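PDB 6SMT: 6-phosphogluconate dehydrogenase, NAD-binding from Mycolicibacterium smegmatis MC2 155, which reduces imines with S selectivity as an NADPH-dependent imine reductase, a dimeric relative of the beta-hydroxyacid dehydrogenases. Local coordinates for residues 18-27 against 45-53; 191-199 against 254-265. One frame throughout, in Å; residues are numbered along the deposited sequence.

Interaction 1 (18-27 against 45-53); sequences LGPMGQALSR and KAQALRDRG. With NDP (NADPH dihydro-nicotinamide-adenine-dinucleotide phosphate), chain L.
Leu18 spreads its two methyls over Ala46 and Leu49: CD1 rests on Ala46, 3.9 Å from its CB, while CD2 meets CD1 of Leu49. On its other side the backbone turns to NADPH, with Leu18 N and Gly19 N making weak hydrogen bonds to the ribose hydroxyl O3B. Gly19 N-caps helix 20-31, and at the first turn Met21 N donates to O1N of the nicotinamide-side phosphate at 2.9 Å; Gly17, Gly19 and Gly22 fit the GxGxxG pattern of Rossmann folds. Met21 belongs to the cofactor side, its CE lying 3.4 Å from C4N of the nicotinamide.

Gln23 supplies the polar join. Its chain bends at chi2 (-94°), which brings the amide between the two backbones, and NE2 gives both hydrogens to carbonyls close to the amide plane: to Leu18 O, and across the contact to Lys45 O at 3.0 Å in a nearly straight bond (165°). The pair of bonds fixes the amide rotation and turns OE1 onto Leu49, 3.5 Å from CD1. The bond to Lys45 O ties down its backbone, consistent with a second-shell role in placing the lysine, whose extended chain passes Leu18 O to place NZ 2.6 Å from O3X of the 2'-phosphate, a group that distinguishes NADPH from NADH. Ser26 CB closes over the Leu49 methyls, its OG hydrogen-bonded back to Gly22 O. At the far end Arg27 CG lies 3.9 Å from Leu49 CD2.

The axes of 20-27 and 47-51 are almost parallel, 7° apart, and approach to 10.7 Å. Leu18, Ser26 and Ala46 all also touch Val38 of strand 35-39, the strand that links the two helices in this beta-alpha-beta-alpha part of the Rossmann domain.

Interaction 2 (191-199 against 254-265); sequences GHALMVARA and ASREAGVDAGLL
With chi1 at -175°, His192 CG stands anti to the backbone N and the ring reaches out from helix 171-199 to the turn after helix 241-257; Ser255 takes the same torsion (180°), bringing OG to meet it. The ring's NE2 donates to Ser255 OG at 2.9 Å, tilted 17° from the ring plane, and more weakly to Asp261 O, which lies at the ring edge 2.8 Å from NE2. Ser255 OG in turn donates to Val260 O at 2.6 Å, so the serine relays the histidine to the turn. ND1 bonds Asp181 of the second subunit, and the two ring nitrogens together fix the ring's rotation.

Beside this polar link, Val260 sets CG1 against the imidazole and CG2 against Met195 CB and Val196 CG2. Ala199 CB and Ala258 CB come unusually close, at 3.5 Å, where the helices' ends meet. Gly259 completes a Schellman motif. Gly263 N donates to Asp261 OD2 in an Asx turn leading into helix 263-280; the same oxygen is hydrogen-bonded to Tyr271 OH of the second subunit.

The contact thus seats the end of helix 171-199 against the link between helices 241-257 and 263-280, with Met292 and Thr293 of the second subunit packing on His192 and Met195.

From the N terminus, interaction 1 comes first and closes a short loop: only 17 residues, including strand 35-39, separate 18-27 from 45-53, and the contact pairs two helices of the NADPH-binding Rossmann domain. The chain then completes that domain before helix 171-199 carries it into the all-helical C-terminal part. There interaction 2 closes a longer loop of 54 mostly helical residues, tying the end of that helix to the turn between helices 241-257 and 263-280. The two contacts lie in series, neither nesting nor crossing, with centres about 38 Å apart. Interaction 1 borders the cofactor, whereas interaction 2 lies at the dimer interface.

Interaction 1 (18-27 against 45-53)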
loop_
_atom_site.group_PDB
_atom_site.type_symbol
_atom_site.label_atom_id
_atom_site.label_comp_id
_atom_site.label_asym_id
_atom_site.label_seq_id
_atom_site.Cartn_x
_atom_site.Cartn_y
_atom_site.Cartn_z
ATOM N N LEU B 18 21.714 -2.645 19.285
ATOM C CA LEU B 18 21.152 -1.438 19.898
ATOM C C LEU B 18 20.978 -0.369 18.847
ATOM O O LEU B 18 21.175 0.856 19.153
ATOM C CB LEU B 18 21.963 -0.990 21.150
ATOM C CG LEU B 18 22.121 -2.039 22.214
ATOM C CD1 LEU B 18 22.975 -1.473 23.365
ATOM C CD2 LEU B 18 20.777 -2.501 22.768
ATOM N N GLY B 19 20.586 -0.711 17.631
ATOM C CA GLY B 19 19.962 0.271 16.739
ATOM C C GLY B 19 18.613 0.681 17.287
ATOM O O GLY B 19 18.255 0.324 18.375
ATOM N N PRO B 20 17.823 1.397 16.494
ATOM C CA PRO B 20 16.557 1.956 16.989
ATOM C C PRO B 20 15.636 0.876 17.495
ATOM O O PRO B 20 15.008 1.045 18.539
ATOM C CB PRO B 20 15.966 2.753 15.856
ATOM C CG PRO B 20 16.938 2.625 14.759
ATOM C CD PRO B 20 18.157 1.866 15.150
ATOM N N MET B 21 15.551 -0.254 16.790
ATOM C CA MET B 21 14.642 -1.291 17.276
ATOM C C MET B 21 15.202 -1.999 18.512
ATOM O O MET B 21 14.447 -2.307 19.437
ATOM C CB MET B 21 14.304 -2.252 16.140
ATOM C CG MET B 21 13.378 -3.383 16.570
ATOM S SD MET B 21 11.785 -2.893 17.271
ATOM C CE MET B 21 10.874 -2.477 15.832
ATOM N N GLY B 22 16.511 -2.216 18.567
ATOM C CA GLY B 22 17.061 -2.862 19.748
ATOM C C GLY B 22 16.912 -1.979 20.951
ATOM O O GLY B 22 16.683 -2.468 22.082
ATOM N N GLN B 23 17.049 -0.676 20.774
ATOM C CA GLN B 23 16.778 0.267 21.909
ATOM C C GLN B 23 15.320 0.140 22.320
ATOM O O GLN B 23 15.033 0.138 23.533
ATOM C CB GLN B 23 17.048 1.704 21.501
ATOM C CG GLN B 23 18.467 1.940 21.054
ATOM C CD GLN B 23 19.444 2.415 22.066
ATOM O OE1 GLN B 23 19.040 2.903 23.151
ATOM N NE2 GLN B 23 20.730 2.240 21.756
ATOM N N ALA B 24 14.368 0.108 21.398
ATOM C CA ALA B 24 12.937 -0.009 21.721
ATOM C C ALA B 24 12.646 -1.309 22.470
ATOM O O ALA B 24 11.918 -1.322 23.447
ATOM C CB ALA B 24 12.133 0.117 20.437
ATOM N N LEU B 25 13.210 -2.418 21.999
ATOM C CA LEU B 25 13.029 -3.718 22.686
ATOM C C LEU B 25 13.532 -3.577 24.132
ATOM O O LEU B 25 12.858 -4.013 25.038
ATOM C CB LEU B 25 13.738 -4.823 21.934
ATOM C CG LEU B 25 13.208 -5.204 20.552
ATOM C CD1 LEU B 25 14.177 -6.143 19.878
ATOM C CD2 LEU B 25 11.846 -5.842 20.624
ATOM N N SER B 26 14.750 -3.073 24.260
ATOM C CA SER B 26 15.395 -2.957 25.592
ATOM C C SER B 26 14.588 -2.058 26.512
ATOM O O SER B 26 14.364 -2.442 27.681
ATOM C CB SER B 26 16.780 -2.421 25.430
ATOM O OG SER B 26 17.633 -3.257 24.683
ATOM N N ARG B 27 14.072 -0.944 26.013
ATOM C CA ARG B 27 13.225 -0.066 26.857
ATOM C C ARG B 27 11.977 -0.789 27.271
ATOM O O ARG B 27 11.528 -0.679 28.419
ATOM C CB ARG B 27 12.827 1.223 26.147
ATOM C CG ARG B 27 13.982 2.188 25.960
ATOM C CD ARG B 27 13.442 3.542 25.456
ATOM N NE ARG B 27 12.631 3.523 24.228
ATOM C CZ ARG B 27 13.142 3.582 22.984
ATOM N NH1 ARG B 27 14.444 3.585 22.808
ATOM N NH2 ARG B 27 12.334 3.476 21.964
ATOM N N LYS B 45 26.411 3.118 22.386
ATOM C CA LYS B 45 24.939 3.061 22.245
ATOM C C LYS B 45 24.275 2.457 23.468
ATOM O O LYS B 45 23.047 2.577 23.560
ATOM C CB LYS B 45 24.574 2.360 20.934
ATOM C CG LYS B 45 25.107 3.093 19.708
ATOM C CD LYS B 45 24.538 2.581 18.420
ATOM C CE LYS B 45 25.328 3.086 17.228
ATOM N NZ LYS B 45 24.801 2.543 15.944
ATOM N N ALA B 46 25.002 1.809 24.392
ATOM C CA ALA B 46 24.405 1.225 25.601
ATOM C C ALA B 46 24.159 2.273 26.696
ATOM O O ALA B 46 23.398 1.973 27.619
ATOM C CB ALA B 46 25.238 0.079 26.091
ATOM N N GLN B 47 24.747 3.468 26.634
ATOM C CA GLN B 47 24.735 4.368 27.841
ATOM C C GLN B 47 23.309 4.753 28.219
ATOM O O GLN B 47 22.950 4.695 29.426
ATOM C CB GLN B 47 25.558 5.631 27.620
ATOM C CG GLN B 47 25.516 6.570 28.845
ATOM C CD GLN B 47 25.987 5.875 30.105
ATOM O OE1 GLN B 47 27.034 5.219 30.117
ATOM N NE2 GLN B 47 25.207 5.975 31.184
ATOM N N ALA B 48 22.459 5.139 27.278
ATOM C CA ALA B 48 21.135 5.636 27.666
ATOM C C ALA B 48 20.335 4.464 28.287
ATOM O O ALA B 48 19.536 4.704 29.188
ATOM C CB ALA B 48 20.416 6.191 26.466
ATOM N N LEU B 49 20.533 3.240 27.850
ATOM C CA LEU B 49 19.832 2.111 28.470
ATOM C C LEU B 49 20.390 1.786 29.859
ATOM O O LEU B 49 19.604 1.343 30.700
ATOM C CB LEU B 49 19.946 0.890 27.543
ATOM C CG LEU B 49 19.154 1.123 26.248
ATOM C CD1 LEU B 49 19.473 0.063 25.205
ATOM C CD2 LEU B 49 17.670 1.099 26.514
ATOM N N ARG B 50 21.680 1.949 30.055
ATOM C CA ARG B 50 22.253 1.755 31.431
ATOM C C ARG B 50 21.596 2.731 32.408
ATOM O O ARG B 50 21.202 2.329 33.504
ATOM C CB ARG B 50 23.779 1.952 31.428
ATOM C CG ARG B 50 24.536 0.776 30.830
ATOM C CD ARG B 50 25.967 0.584 31.391
ATOM N NE ARG B 50 26.679 1.737 30.890
ATOM C CZ ARG B 50 27.400 1.791 29.769
ATOM N NH1 ARG B 50 27.643 0.725 29.024
ATOM N NH2 ARG B 50 27.943 2.947 29.431
ATOM N N ASP B 51 21.371 3.965 31.992
ATOM C CA ASP B 51 20.658 4.949 32.832
ATOM C C ASP B 51 19.236 4.536 33.164
ATOM O O ASP B 51 18.726 4.899 34.243
ATOM C CB ASP B 51 20.662 6.297 32.179
ATOM C CG ASP B 51 22.056 6.916 31.989
ATOM O OD1 ASP B 51 23.128 6.399 32.571
ATOM O OD2 ASP B 51 22.054 7.901 31.237
ATOM N N ARG B 52 18.594 3.781 32.273
ATOM C CA ARG B 52 17.215 3.293 32.478
ATOM C C ARG B 52 17.215 2.003 33.305
ATOM O O ARG B 52 16.124 1.519 33.542
ATOM C CB ARG B 52 16.511 3.100 31.123
ATOM C CG ARG B 52 16.413 4.398 30.337
ATOM C CD ARG B 52 15.662 4.327 29.007
ATOM N NE ARG B 52 14.253 3.995 29.201
ATOM C CZ ARG B 52 13.246 4.875 29.203
ATOM N NH1 ARG B 52 13.502 6.158 29.058
ATOM N NH2 ARG B 52 12.005 4.446 29.375
ATOM N N GLY B 53 18.361 1.432 33.596
ATOM C CA GLY B 53 18.459 0.215 34.414
ATOM C C GLY B 53 19.064 -0.969 33.791
ATOM O O GLY B 53 19.177 -1.990 34.445
HETATM P PA NDP L . 19.454 -1.932 11.462
HETATM O O1A NDP L . 18.695 -2.921 10.627
HETATM O O2A NDP L . 19.934 -0.649 10.859
HETATM O O5B NDP L . 20.655 -2.693 12.165
HETATM C C5B NDP L . 21.518 -1.907 13.008
HETATM C C4B NDP L . 22.074 -2.805 14.083
HETATM O O4B NDP L . 22.832 -3.904 13.501
HETATM C C3B NDP L . 23.073 -2.059 14.991
HETATM O O3B NDP L . 23.041 -2.577 16.308
HETATM C C2B NDP L . 24.385 -2.389 14.313
HETATM O O2B NDP L . 25.575 -2.304 15.091
HETATM C C1B NDP L . 24.138 -3.861 14.048
HETATM N N9A NDP L . 25.058 -4.467 13.092
HETATM C C8A NDP L . 25.153 -4.240 11.738
HETATM N N7A NDP L . 26.081 -4.971 11.166
HETATM C C5A NDP L . 26.644 -5.714 12.191
HETATM C C6A NDP L . 27.711 -6.645 12.257
HETATM N N6A NDP L . 28.373 -7.096 11.195
HETATM N N1A NDP L . 28.007 -7.159 13.471
HETATM C C2A NDP L . 27.323 -6.765 14.548
HETATM N N3A NDP L . 26.322 -5.880 14.610
HETATM C C4A NDP L . 26.045 -5.376 13.402
HETATM O O3 NDP L . 18.653 -1.482 12.776
HETATM P PN NDP L . 17.203 -1.501 13.351
HETATM O O1N NDP L . 17.314 -1.363 14.804
HETATM O O2N NDP L . 16.378 -0.504 12.618
HETATM O O5D NDP L . 16.593 -2.931 12.942
HETATM C C5D NDP L . 17.108 -4.130 13.508
HETATM C C4D NDP L . 16.350 -5.267 12.866
HETATM O O4D NDP L . 14.956 -5.134 13.244
HETATM C C3D NDP L . 16.396 -5.338 11.334
HETATM O O3D NDP L . 16.549 -6.666 10.849
HETATM C C2D NDP L . 15.038 -4.788 10.937
HETATM O O2D NDP L . 14.534 -5.238 9.683
HETATM C C1D NDP L . 14.139 -5.202 12.073
HETATM N N1N NDP L . 12.982 -4.310 12.280
HETATM C C2N NDP L . 13.165 -2.963 12.448
HETATM C C3N NDP L . 12.118 -2.111 12.555
HETATM C C7N NDP L . 12.292 -0.655 12.726
HETATM O O7N NDP L . 11.238 0.020 12.760
HETATM N N7N NDP L . 13.482 -0.096 12.869
HETATM C C4N NDP L . 10.761 -2.608 12.458
HETATM C C5N NDP L . 10.619 -4.045 12.343
HETATM C C6N NDP L . 11.667 -4.838 12.296
HETATM P P2B NDP L . 26.237 -0.828 15.260
HETATM O O1X NDP L . 27.649 -1.151 15.835
HETATM O O2X NDP L . 26.340 -0.235 13.857
HETATM O O3X NDP L . 25.403 0.018 16.136
HETATM O O HOH W 1 13.148 1.778 30.228
#

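Interaction 2 (191-199 against 254-265)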
loop_
_atom_site.group_PDB
_atom_site.type_symbol
_atom_site.label_atom_id
_atom_site.label_comp_id
_atom_site.label_asym_id
_atom_site.label_seq_id
_atom_site.Cartn_x
_atom_site.Cartn_y
_atom_site.Cartn_z
ATOM N N GLY B 191 5.890 7.304 -1.473
ATOM C CA GLY B 191 6.935 8.325 -1.712
ATOM C C GLY B 191 6.865 8.835 -3.143
ATOM O O GLY B 191 7.025 10.068 -3.371
ATOM N N HIS B 192 6.560 8.006 -4.122
ATOM C CA HIS B 192 6.387 8.391 -5.526
ATOM C C HIS B 192 5.203 9.350 -5.643
ATOM O O HIS B 192 5.298 10.410 -6.303
ATOM C CB HIS B 192 6.246 7.129 -6.356
ATOM C CG HIS B 192 6.196 7.400 -7.793
ATOM N ND1 HIS B 192 5.022 7.680 -8.431
ATOM C CD2 HIS B 192 7.184 7.432 -8.702
ATOM C CE1 HIS B 192 5.302 7.859 -9.752
ATOM N NE2 HIS B 192 6.605 7.742 -9.896
ATOM N N ALA B 193 4.104 8.979 -5.025
ATOM C CA ALA B 193 2.887 9.809 -5.062
ATOM C C ALA B 193 3.180 11.188 -4.521
ATOM O O ALA B 193 2.647 12.191 -5.090
ATOM C CB ALA B 193 1.810 9.139 -4.290
ATOM N N LEU B 194 3.873 11.298 -3.395
ATOM C CA LEU B 194 4.191 12.631 -2.859
ATOM C C LEU B 194 4.967 13.435 -3.897
ATOM O O LEU B 194 4.708 14.651 -3.998
ATOM C CB LEU B 194 5.003 12.543 -1.568
ATOM C CG LEU B 194 4.308 12.027 -0.343
ATOM C CD1 LEU B 194 5.195 12.176 0.869
ATOM C CD2 LEU B 194 2.963 12.687 -0.101
ATOM N N MET B 195 5.927 12.828 -4.608
ATOM C CA MET B 195 6.768 13.608 -5.536
ATOM C C MET B 195 5.903 14.069 -6.702
ATOM O O MET B 195 6.074 15.231 -7.190
ATOM C CB MET B 195 7.928 12.747 -6.030
ATOM C CG MET B 195 8.844 12.392 -4.988
ATOM S SD MET B 195 9.815 13.775 -4.432
ATOM C CE MET B 195 10.981 13.624 -5.794
ATOM N N VAL B 196 5.010 13.240 -7.223
ATOM C CA VAL B 196 4.178 13.629 -8.388
ATOM C C VAL B 196 3.172 14.669 -7.903
ATOM O O VAL B 196 2.948 15.671 -8.633
ATOM C CB VAL B 196 3.485 12.436 -9.009
ATOM C CG1 VAL B 196 2.547 12.912 -10.112
ATOM C CG2 VAL B 196 4.519 11.467 -9.561
ATOM N N ALA B 197 2.604 14.552 -6.736
ATOM C CA ALA B 197 1.661 15.548 -6.174
ATOM C C ALA B 197 2.416 16.870 -6.042
ATOM O O ALA B 197 1.801 17.938 -6.441
ATOM C CB ALA B 197 1.102 15.047 -4.875
ATOM N N ARG B 198 3.631 16.874 -5.533
ATOM C CA ARG B 198 4.347 18.151 -5.288
ATOM C C ARG B 198 4.584 18.859 -6.605
ATOM O O ARG B 198 4.398 20.133 -6.665
ATOM C CB ARG B 198 5.651 17.921 -4.529
ATOM C CG ARG B 198 6.483 19.158 -4.333
ATOM C CD ARG B 198 7.525 18.795 -3.289
ATOM N NE ARG B 198 7.174 19.307 -1.995
ATOM C CZ ARG B 198 8.000 19.257 -0.948
ATOM N NH1 ARG B 198 9.148 18.617 -1.055
ATOM N NH2 ARG B 198 7.717 19.954 0.109
ATOM N N ALA B 199 4.917 18.102 -7.629
ATOM C CA ALA B 199 5.156 18.697 -8.945
ATOM C C ALA B 199 3.869 19.336 -9.468
ATOM O O ALA B 199 3.944 20.256 -10.355
ATOM C CB ALA B 199 5.692 17.684 -9.907
ATOM N N ALA B 254 1.751 10.934 -16.104
ATOM C CA ALA B 254 1.866 11.989 -15.085
ATOM C C ALA B 254 3.187 11.968 -14.383
ATOM O O ALA B 254 3.772 13.052 -14.026
ATOM C CB ALA B 254 0.682 11.842 -14.140
ATOM N N SER B 255 3.777 10.779 -14.112
ATOM C CA SER B 255 5.072 10.674 -13.446
ATOM C C SER B 255 6.117 11.349 -14.357
ATOM O O SER B 255 6.942 12.116 -13.862
ATOM C CB SER B 255 5.347 9.234 -13.115
ATOM O OG SER B 255 6.572 9.055 -12.470
ATOM N N ARG B 256 6.079 10.966 -15.632
ATOM C CA ARG B 256 7.056 11.448 -16.681
ATOM C C ARG B 256 7.029 12.968 -16.668
ATOM O O ARG B 256 8.118 13.609 -16.502
ATOM C CB ARG B 256 6.696 10.936 -18.085
ATOM C CG ARG B 256 7.120 9.480 -18.317
ATOM C CD ARG B 256 7.508 8.948 -19.718
ATOM N NE ARG B 256 6.810 7.690 -20.056
ATOM C CZ ARG B 256 6.818 7.101 -21.271
ATOM N NH1 ARG B 256 7.537 7.610 -22.277
ATOM N NH2 ARG B 256 6.115 5.998 -21.475
ATOM N N GLU B 257 5.833 13.500 -16.747
ATOM C CA GLU B 257 5.614 14.950 -16.870
ATOM C C GLU B 257 6.139 15.660 -15.632
ATOM O O GLU B 257 6.655 16.800 -15.767
ATOM C CB GLU B 257 4.166 15.245 -17.139
ATOM C CG GLU B 257 3.915 16.726 -17.005
ATOM C CD GLU B 257 2.667 17.205 -17.699
ATOM O OE1 GLU B 257 2.222 16.484 -18.650
ATOM O OE2 GLU B 257 2.218 18.342 -17.362
ATOM N N ALA B 258 6.063 15.035 -14.458
ATOM C CA ALA B 258 6.552 15.595 -13.191
ATOM C C ALA B 258 8.064 15.434 -13.004
ATOM O O ALA B 258 8.622 15.890 -12.013
ATOM C CB ALA B 258 5.783 14.961 -12.035
ATOM N N GLY B 259 8.760 14.760 -13.900
ATOM C CA GLY B 259 10.196 14.541 -13.792
ATOM C C GLY B 259 10.486 13.439 -12.776
ATOM O O GLY B 259 11.586 13.436 -12.179
ATOM N N VAL B 260 9.571 12.467 -12.666
ATOM C CA VAL B 260 9.769 11.371 -11.686
ATOM C C VAL B 260 9.793 10.005 -12.394
ATOM O O VAL B 260 8.951 9.772 -13.282
ATOM C CB VAL B 260 8.622 11.396 -10.660
ATOM C CG1 VAL B 260 8.838 10.411 -9.561
ATOM C CG2 VAL B 260 8.421 12.804 -10.062
ATOM N N ASP B 261 10.769 9.192 -12.055
ATOM C CA ASP B 261 10.874 7.842 -12.607
ATOM C C ASP B 261 9.587 7.047 -12.291
ATOM O O ASP B 261 9.079 7.221 -11.189
ATOM C CB ASP B 261 12.069 7.138 -12.013
ATOM C CG ASP B 261 12.313 5.772 -12.595
ATOM O OD1 ASP B 261 12.761 5.742 -13.775
ATOM O OD2 ASP B 261 11.974 4.775 -11.984
ATOM N N ALA B 262 9.104 6.251 -13.206
ATOM C CA ALA B 262 7.848 5.489 -13.011
ATOM C C ALA B 262 8.141 3.984 -12.990
ATOM O O ALA B 262 7.312 3.218 -13.393
ATOM C CB ALA B 262 6.900 5.852 -14.118
ATOM N N GLY B 263 9.292 3.556 -12.486
ATOM C CA GLY B 263 9.649 2.153 -12.476
ATOM C C GLY B 263 8.623 1.207 -11.844
ATOM O O GLY B 263 8.410 0.129 -12.371
ATOM N N LEU B 264 8.026 1.589 -10.693
ATOM C CA LEU B 264 7.106 0.646 -10.071
ATOM C C LEU B 264 5.853 0.512 -10.929
ATOM O O LEU B 264 5.390 -0.603 -11.216
ATOM C CB LEU B 264 6.766 0.995 -8.619
ATOM C CG LEU B 264 7.767 0.424 -7.573
ATOM C CD1 LEU B 264 8.938 1.303 -7.573
ATOM C CD2 LEU B 264 7.155 0.240 -6.227
ATOM N N LEU B 265 5.282 1.623 -11.387
ATOM C CA LEU B 265 4.078 1.546 -12.219
ATOM C C LEU B 265 4.362 0.894 -13.571
ATOM O O LEU B 265 3.478 0.221 -14.110
ATOM C CB LEU B 265 3.480 2.941 -12.464
ATOM C CG LEU B 265 2.886 3.617 -11.233
ATOM C CD1 LEU B 265 2.860 5.123 -11.451
ATOM C CD2 LEU B 265 1.547 3.041 -10.945
#